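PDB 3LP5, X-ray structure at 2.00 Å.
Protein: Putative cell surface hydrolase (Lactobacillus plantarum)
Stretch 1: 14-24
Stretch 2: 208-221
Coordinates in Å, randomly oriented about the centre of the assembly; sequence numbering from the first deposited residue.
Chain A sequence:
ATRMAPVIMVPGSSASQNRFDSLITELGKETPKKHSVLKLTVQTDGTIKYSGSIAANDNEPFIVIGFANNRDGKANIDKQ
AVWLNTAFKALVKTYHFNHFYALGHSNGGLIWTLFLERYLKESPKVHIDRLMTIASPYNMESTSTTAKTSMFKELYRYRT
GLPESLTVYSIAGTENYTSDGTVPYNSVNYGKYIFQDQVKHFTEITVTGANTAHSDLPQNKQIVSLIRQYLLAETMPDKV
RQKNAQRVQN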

ATOM      1  N   SER A  14       1.336  -2.697 -14.534  1.00 20.04           N
ATOM      2  CA  SER A  14       1.287  -1.527 -15.392  1.00 21.07           C
ATOM      3  C   SER A  14      -0.115  -0.999 -15.767  1.00 21.05           C
ATOM      4  O   SER A  14      -0.258   0.206 -15.991  1.00 20.51           O
ATOM      5  CB  SER A  14       2.228  -1.618 -16.608  1.00 21.66           C
ATOM      6  OG  SER A  14       1.746  -2.531 -17.549  1.00 25.69           O
ATOM      7  N   ALA A  15      -1.121  -1.882 -15.822  1.00 21.53           N
ATOM      8  CA  ALA A  15      -2.528  -1.464 -16.022  1.00 23.27           C
ATOM      9  C   ALA A  15      -2.959  -0.395 -14.998  1.00 23.93           C
ATOM     10  O   ALA A  15      -3.726   0.502 -15.317  1.00 24.36           O
ATOM     11  CB  ALA A  15      -3.484  -2.678 -15.961  1.00 23.32           C
ATOM     12  N   SER A  16      -2.436  -0.467 -13.791  1.00 23.50           N
ATOM     13  CA  SER A  16      -2.864   0.454 -12.753  1.00 24.56           C
ATOM     14  C   SER A  16      -1.854   1.603 -12.513  1.00 24.35           C
ATOM     15  O   SER A  16      -2.081   2.474 -11.615  1.00 24.94           O
ATOM     16  CB  SER A  16      -3.192  -0.350 -11.458  1.00 25.21           C
ATOM     17  OG  SER A  16      -2.049  -1.013 -10.941  1.00 26.41           O
ATOM     18  N   GLN A  17      -0.804   1.672 -13.356  1.00 23.21           N
ATOM     19  CA  GLN A  17       0.246   2.733 -13.243  1.00 22.89           C
ATOM     20  C   GLN A  17      -0.264   4.200 -13.379  1.00 21.31           C
ATOM     21  O   GLN A  17       0.178   5.079 -12.630  1.00 20.44           O
ATOM     22  CB  GLN A  17       1.454   2.498 -14.184  1.00 22.76           C
ATOM     23  CG  GLN A  17       2.762   3.223 -13.788  1.00 23.35           C
ATOM     24  CD  GLN A  17       3.265   2.773 -12.407  1.00 29.90           C
ATOM     25  OE1 GLN A  17       3.434   1.563 -12.148  1.00 28.16           O
ATOM     26  NE2 GLN A  17       3.457   3.743 -11.491  1.00 28.66           N
ATOM     27  N   ASN A  18      -1.135   4.468 -14.346  1.00 21.18           N
ATOM     28  CA  ASN A  18      -1.679   5.816 -14.522  1.00 21.31           C
ATOM     29  C   ASN A  18      -2.373   6.315 -13.232  1.00 20.99           C
ATOM     30  O   ASN A  18      -2.121   7.472 -12.796  1.00 20.99           O
ATOM     31  CB  ASN A  18      -2.631   5.914 -15.747  1.00 21.17           C
ATOM     32  CG  ASN A  18      -1.883   6.241 -17.089  1.00 24.23           C
ATOM     33  OD1 ASN A  18      -2.431   6.047 -18.218  1.00 24.66           O
ATOM     34  ND2 ASN A  18      -0.654   6.750 -16.970  1.00 21.70           N
ATOM     35  N   ARG A  19      -3.227   5.459 -12.631  1.00 20.01           N
ATOM     36  CA  ARG A  19      -3.875   5.795 -11.374  1.00 18.77           C
ATOM     37  C   ARG A  19      -2.834   6.117 -10.300  1.00 18.29           C
ATOM     38  O   ARG A  19      -2.888   7.182  -9.658  1.00 16.42           O
ATOM     39  CB  ARG A  19      -4.811   4.696 -10.875  1.00 18.39           C
ATOM     40  CG  ARG A  19      -5.616   5.194  -9.695  1.00 21.14           C
ATOM     41  CD  ARG A  19      -6.273   4.097  -8.859  1.00 26.02           C
ATOM     42  NE  ARG A  19      -7.295   3.335  -9.580  1.00 26.21           N
ATOM     43  CZ  ARG A  19      -8.578   3.657  -9.608  1.00 28.48           C
ATOM     44  NH1 ARG A  19      -9.043   4.740  -8.980  1.00 31.35           N
ATOM     45  NH2 ARG A  19      -9.409   2.909 -10.279  1.00 28.86           N
ATOM     46  N   PHE A  20      -1.888   5.204 -10.092  1.00 18.31           N
ATOM     47  CA  PHE A  20      -0.797   5.462  -9.117  1.00 18.54           C
ATOM     48  C   PHE A  20      -0.115   6.829  -9.303  1.00 18.71           C
ATOM     49  O   PHE A  20      -0.017   7.607  -8.339  1.00 17.73           O
ATOM     50  CB  PHE A  20       0.216   4.332  -9.131  1.00 19.15           C
ATOM     51  CG  PHE A  20       1.236   4.386  -8.014  1.00 16.46           C
ATOM     52  CD1 PHE A  20       0.906   3.951  -6.723  1.00 19.30           C
ATOM     53  CD2 PHE A  20       2.519   4.854  -8.267  1.00 20.92           C
ATOM     54  CE1 PHE A  20       1.845   3.951  -5.702  1.00 21.74           C
ATOM     55  CE2 PHE A  20       3.511   4.895  -7.272  1.00 19.80           C
ATOM     56  CZ  PHE A  20       3.179   4.433  -5.957  1.00 21.46           C
ATOM     57  N   ASP A  21       0.343   7.126 -10.519  1.00 19.25           N
ATOM     58  CA  ASP A  21       1.053   8.367 -10.808  1.00 19.78           C
ATOM     59  C   ASP A  21       0.144   9.582 -10.549  1.00 19.50           C
ATOM     60  O   ASP A  21       0.580  10.582 -10.004  1.00 18.11           O
ATOM     61  CB  ASP A  21       1.516   8.389 -12.267  1.00 21.22           C
ATOM     62  CG  ASP A  21       2.704   7.395 -12.536  1.00 25.57           C
ATOM     63  OD1 ASP A  21       3.096   6.616 -11.620  1.00 29.39           O
ATOM     64  OD2 ASP A  21       3.253   7.411 -13.668  1.00 31.20           O
ATOM     65  N   SER A  22      -1.113   9.466 -10.936  1.00 18.13           N
ATOM     66  CA  SER A  22      -2.073  10.506 -10.669  1.00 19.50           C
ATOM     67  C   SER A  22      -2.262  10.742  -9.185  1.00 18.66           C
ATOM     68  O   SER A  22      -2.301  11.907  -8.754  1.00 19.16           O
ATOM     69  CB  SER A  22      -3.419  10.178 -11.304  1.00 18.89           C
ATOM     70  OG  SER A  22      -3.281  10.267 -12.712  1.00 25.51           O
ATOM     71  N   LEU A  23      -2.364   9.655  -8.407  1.00 17.48           N
ATOM     72  CA  LEU A  23      -2.468   9.771  -6.959  1.00 18.01           C
ATOM     73  C   LEU A  23      -1.315  10.535  -6.351  1.00 18.71           C
ATOM     74  O   LEU A  23      -1.548  11.381  -5.496  1.00 19.49           O
ATOM     75  CB  LEU A  23      -2.592   8.386  -6.255  1.00 16.61           C
ATOM     76  CG  LEU A  23      -3.860   7.583  -6.636  1.00 19.14           C
ATOM     77  CD1 LEU A  23      -3.877   6.192  -5.941  1.00 20.04           C
ATOM     78  CD2 LEU A  23      -5.113   8.395  -6.285  1.00 17.50           C
ATOM     79  N   ILE A  24      -0.080  10.206  -6.733  1.00 18.34           N
ATOM     80  CA  ILE A  24       1.110  10.873  -6.170  1.00 18.95           C
ATOM     81  C   ILE A  24       1.155  12.348  -6.518  1.00 18.41           C
ATOM     82  O   ILE A  24       1.410  13.204  -5.666  1.00 18.49           O
ATOM     83  CB  ILE A  24       2.429  10.246  -6.704  1.00 20.64           C
ATOM     84  CG1 ILE A  24       2.427   8.720  -6.569  1.00 21.36           C
ATOM     85  CG2 ILE A  24       3.685  10.893  -6.038  1.00 20.37           C
ATOM     86  CD1 ILE A  24       2.786   8.171  -5.289  1.00 20.73           C
ATOM     87  N   THR A 208     -16.152   3.854  -4.634  1.00 18.12           N
ATOM     88  CA  THR A 208     -16.746   3.156  -5.757  1.00 19.24           C
ATOM     89  C   THR A 208     -15.836   3.315  -6.955  1.00 17.72           C
ATOM     90  O   THR A 208     -15.309   4.386  -7.159  1.00 17.22           O
ATOM     91  CB  THR A 208     -18.191   3.604  -6.041  1.00 20.81           C
ATOM     92  OG1 THR A 208     -18.165   4.922  -6.598  1.00 24.54           O
ATOM     93  CG2 THR A 208     -19.017   3.606  -4.755  1.00 21.06           C
ATOM     94  N   GLY A 209     -15.574   2.228  -7.688  1.00 16.29           N
ATOM     95  CA  GLY A 209     -14.644   2.269  -8.793  1.00 14.66           C
ATOM     96  C   GLY A 209     -13.195   1.980  -8.461  1.00 14.24           C
ATOM     97  O   GLY A 209     -12.372   1.833  -9.379  1.00 15.36           O
ATOM     98  N   ALA A 210     -12.855   1.870  -7.172  1.00 13.59           N
ATOM     99  CA  ALA A 210     -11.442   1.700  -6.765  1.00 12.70           C
ATOM    100  C   ALA A 210     -10.860   0.379  -7.245  1.00 13.33           C
ATOM    101  O   ALA A 210      -9.642   0.266  -7.366  1.00 13.00           O
ATOM    102  CB  ALA A 210     -11.213   1.874  -5.236  1.00 13.16           C
ATOM    103  N   ASN A 211     -11.710  -0.595  -7.593  1.00 12.14           N
ATOM    104  CA  ASN A 211     -11.208  -1.911  -8.039  1.00 14.36           C
ATOM    105  C   ASN A 211     -10.783  -1.923  -9.522  1.00 14.86           C
ATOM    106  O   ASN A 211     -10.228  -2.921  -9.977  1.00 14.04           O
ATOM    107  CB  ASN A 211     -12.288  -3.001  -7.868  1.00 12.57           C
ATOM    108  CG  ASN A 211     -12.548  -3.349  -6.402  1.00 16.02           C
ATOM    109  OD1 ASN A 211     -11.873  -2.854  -5.502  1.00 15.66           O
ATOM    110  ND2 ASN A 211     -13.584  -4.155  -6.168  1.00 12.16           N
ATOM    111  N   THR A 212     -11.135  -0.861 -10.281  1.00 15.22           N
ATOM    112  CA  THR A 212     -10.853  -0.835 -11.711  1.00 16.90           C
ATOM    113  C   THR A 212      -9.442  -0.350 -11.896  1.00 17.88           C
ATOM    114  O   THR A 212      -8.949   0.466 -11.097  1.00 15.51           O
ATOM    115  CB  THR A 212     -11.789   0.154 -12.481  1.00 17.51           C
ATOM    116  OG1 THR A 212     -11.685   1.458 -11.869  1.00 20.90           O
ATOM    117  CG2 THR A 212     -13.206  -0.301 -12.387  1.00 17.05           C
ATOM    118  N   ALA A 213      -8.806  -0.844 -12.951  1.00 19.98           N
ATOM    119  CA  ALA A 213      -7.448  -0.425 -13.338  1.00 22.51           C
ATOM    120  C   ALA A 213      -7.424   1.029 -13.797  1.00 23.26           C
ATOM    121  O   ALA A 213      -6.588   1.812 -13.372  1.00 24.03           O
ATOM    122  CB  ALA A 213      -6.934  -1.324 -14.469  1.00 22.74           C
ATOM    123  N   HIS A 214      -8.347   1.366 -14.690  1.00 24.84           N
ATOM    124  CA  HIS A 214      -8.481   2.715 -15.248  1.00 26.12           C
ATOM    125  C   HIS A 214      -9.178   3.636 -14.252  1.00 25.66           C
ATOM    126  O   HIS A 214     -10.346   3.471 -13.942  1.00 27.96           O
ATOM    127  CB  HIS A 214      -9.288   2.653 -16.548  1.00 26.32           C
ATOM    128  CG  HIS A 214      -8.476   2.295 -17.758  1.00 31.73           C
ATOM    129  ND1 HIS A 214      -7.218   1.721 -17.684  1.00 36.85           N
ATOM    130  CD2 HIS A 214      -8.760   2.401 -19.083  1.00 36.72           C
ATOM    131  CE1 HIS A 214      -6.765   1.506 -18.913  1.00 39.79           C
ATOM    132  NE2 HIS A 214      -7.680   1.908 -19.780  1.00 38.00           N
ATOM    133  N   SER A 215      -8.484   4.618 -13.755  1.00 25.04           N
ATOM    134  CA  SER A 215      -9.055   5.499 -12.758  1.00 25.70           C
ATOM    135  C   SER A 215      -9.956   6.555 -13.395  1.00 24.73           C
ATOM    136  O   SER A 215     -10.036   6.669 -14.620  1.00 24.29           O
ATOM    137  CB  SER A 215      -7.899   6.270 -12.129  1.00 26.52           C
ATOM    138  OG  SER A 215      -7.138   6.892 -13.213  1.00 29.15           O
ATOM    139  N   ASP A 216     -10.590   7.368 -12.550  1.00 23.70           N
ATOM    140  CA  ASP A 216     -11.133   8.630 -13.002  1.00 22.19           C
ATOM    141  C   ASP A 216     -10.995   9.697 -11.946  1.00 20.87           C
ATOM    142  O   ASP A 216     -10.691   9.403 -10.792  1.00 18.33           O
ATOM    143  CB  ASP A 216     -12.560   8.514 -13.461  1.00 23.70           C
ATOM    144  CG  ASP A 216     -13.500   8.073 -12.377  1.00 28.33           C
ATOM    145  OD1 ASP A 216     -13.228   8.257 -11.166  1.00 31.05           O
ATOM    146  OD2 ASP A 216     -14.554   7.532 -12.760  1.00 34.33           O
ATOM    147  N   LEU A 217     -11.214  10.932 -12.347  1.00 18.72           N
ATOM    148  CA  LEU A 217     -11.001  12.059 -11.448  1.00 19.81           C
ATOM    149  C   LEU A 217     -11.736  11.902 -10.122  1.00 18.64           C
ATOM    150  O   LEU A 217     -11.102  12.013  -9.099  1.00 17.09           O
ATOM    151  CB  LEU A 217     -11.402  13.400 -12.100  1.00 20.65           C
ATOM    152  CG  LEU A 217     -10.422  14.577 -11.882  1.00 23.69           C
ATOM    153  CD1 LEU A 217     -10.523  15.551 -13.005  1.00 25.65           C
ATOM    154  CD2 LEU A 217     -10.647  15.340 -10.589  1.00 27.91           C
ATOM    155  N   PRO A 218     -13.067  11.661 -10.145  1.00 17.81           N
ATOM    156  CA  PRO A 218     -13.752  11.709  -8.886  1.00 17.53           C
ATOM    157  C   PRO A 218     -13.233  10.660  -7.910  1.00 18.27           C
ATOM    158  O   PRO A 218     -13.135  10.949  -6.709  1.00 17.01           O
ATOM    159  CB  PRO A 218     -15.213  11.414  -9.273  1.00 16.91           C
ATOM    160  CG  PRO A 218     -15.334  12.117 -10.520  1.00 18.21           C
ATOM    161  CD  PRO A 218     -14.035  11.764 -11.255  1.00 18.75           C
ATOM    162  N   GLN A 219     -12.902   9.465  -8.400  1.00 18.11           N
ATOM    163  CA  GLN A 219     -12.355   8.457  -7.496  1.00 18.74           C
ATOM    164  C   GLN A 219     -10.959   8.781  -6.945  1.00 16.67           C
ATOM    165  O   GLN A 219     -10.682   8.472  -5.779  1.00 14.90           O
ATOM    166  CB  GLN A 219     -12.530   6.979  -7.979  1.00 20.35           C
ATOM    167  CG  GLN A 219     -11.817   6.595  -9.235  1.00 26.49           C
ATOM    168  CD  GLN A 219     -12.375   5.332  -9.939  1.00 29.62           C
ATOM    169  OE1 GLN A 219     -13.539   5.258 -10.358  1.00 32.07           O
ATOM    170  NE2 GLN A 219     -11.506   4.374 -10.132  1.00 33.68           N
ATOM    171  N   ASN A 220     -10.073   9.353  -7.763  1.00 14.34           N
ATOM    172  CA  ASN A 220      -8.746   9.760  -7.252  1.00 13.90           C
ATOM    173  C   ASN A 220      -8.816  10.863  -6.176  1.00 13.01           C
ATOM    174  O   ASN A 220      -8.054  10.861  -5.216  1.00 12.60           O
ATOM    175  CB  ASN A 220      -7.833  10.185  -8.418  1.00 12.36           C
ATOM    176  CG  ASN A 220      -7.524   9.009  -9.377  1.00 15.93           C
ATOM    177  OD1 ASN A 220      -7.758   7.850  -9.038  1.00 19.61           O
ATOM    178  ND2 ASN A 220      -7.028   9.318 -10.583  1.00 17.90           N
ATOM    179  N   LYS A 221      -9.714  11.818  -6.343  1.00 11.95           N
ATOM    180  CA  LYS A 221      -9.889  12.854  -5.296  1.00 13.99           C
ATOM    181  C   LYS A 221     -10.280  12.283  -3.934  1.00 12.39           C
ATOM    182  O   LYS A 221      -9.743  12.712  -2.938  1.00 10.43           O
ATOM    183  CB  LYS A 221     -10.916  13.922  -5.701  1.00 15.50           C
ATOM    184  CG  LYS A 221     -10.395  14.828  -6.856  1.00 20.72           C
ATOM    185  CD  LYS A 221     -11.149  16.208  -6.886  1.00 32.37           C
ATOM    186  CE  LYS A 221     -12.521  16.148  -7.561  1.00 37.32           C
ATOM    187  NZ  LYS A 221     -13.529  17.125  -6.980  1.00 41.48           N
TER
HETATM  188  O   HOH W   1      -4.590   3.187 -14.490  1.00 23.74           O

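The two stretches, almost two hundred residues apart in sequence, meet where the start of helix 17-24 lies beside a loop that leads into helix 217-221. The helix axes diverge by 53° and come no closer than 10.4 Å, so the helices themselves do not pack tightly. The backbones are nearest at the loop end, where the CA atoms of S16 and A213 are 4.7 Å apart; the separation widens to 5.4 Å between the CA atoms of R19 and S215 and to 6.3 Å between those of L23 and N220.

Polar contacts centre on R19, whose side chain points toward the second stretch and is covered by it more than any other residue here. Its extended chi1 and chi2 (both t) carry the guanidinium into a pocket of carbonyl groups formed around the type I turn from G209 to T212. The strongest bond runs from R19 NH2 to T212 O, at 2.6 Å with a favourable angle of 155°, and this oxygen lies near the guanidinium plane, where the N-H groups are directed. Weak hydrogen bonds join R19 NH2 to G209 O (3.3 Å) and R19 NH1 to N220 OD1 (3.4 Å). The positive charge thus rests among neutral oxygens, without a carboxylate from either stretch. R19 NE, by contrast, is buried without a partner.

The receiving surface is braced internally. T212 OG1 donates to G209 O at 2.6 Å, and T212 N bonds to the same oxygen at 3.1 Å, closing the turn. D216 caps the following helix, its OD1 accepting from Q219 N at 3.0 Å.

One water links the two backbones where they run closest. The water oxygen lies 2.9 Å from A15 O and 2.7 Å from A213 O, either of which it can serve as a donor, and it accepts from R19 N at 3.2 Å. R19 N lies in the first turn of its helix, where a backbone amide has no carbonyl of a preceding helical turn to bond; the water serves it instead.

Van der Waals packing fills the remaining interface. A15 CB and A213 CB touch at 4.0 Å. The aliphatic part of R19 lies against S215, with R19 CG 3.5 Å from S215 CB, while S215 CA covers one face of the guanidinium and A210 O the opposite face. Farther along, the N220 amide meets S22 and L23, two neighbours on the first helix: S22 CB approaches N220 ND2 at 3.8 Å, and L23 CD2 reaches N220 OD1 at 3.9 Å.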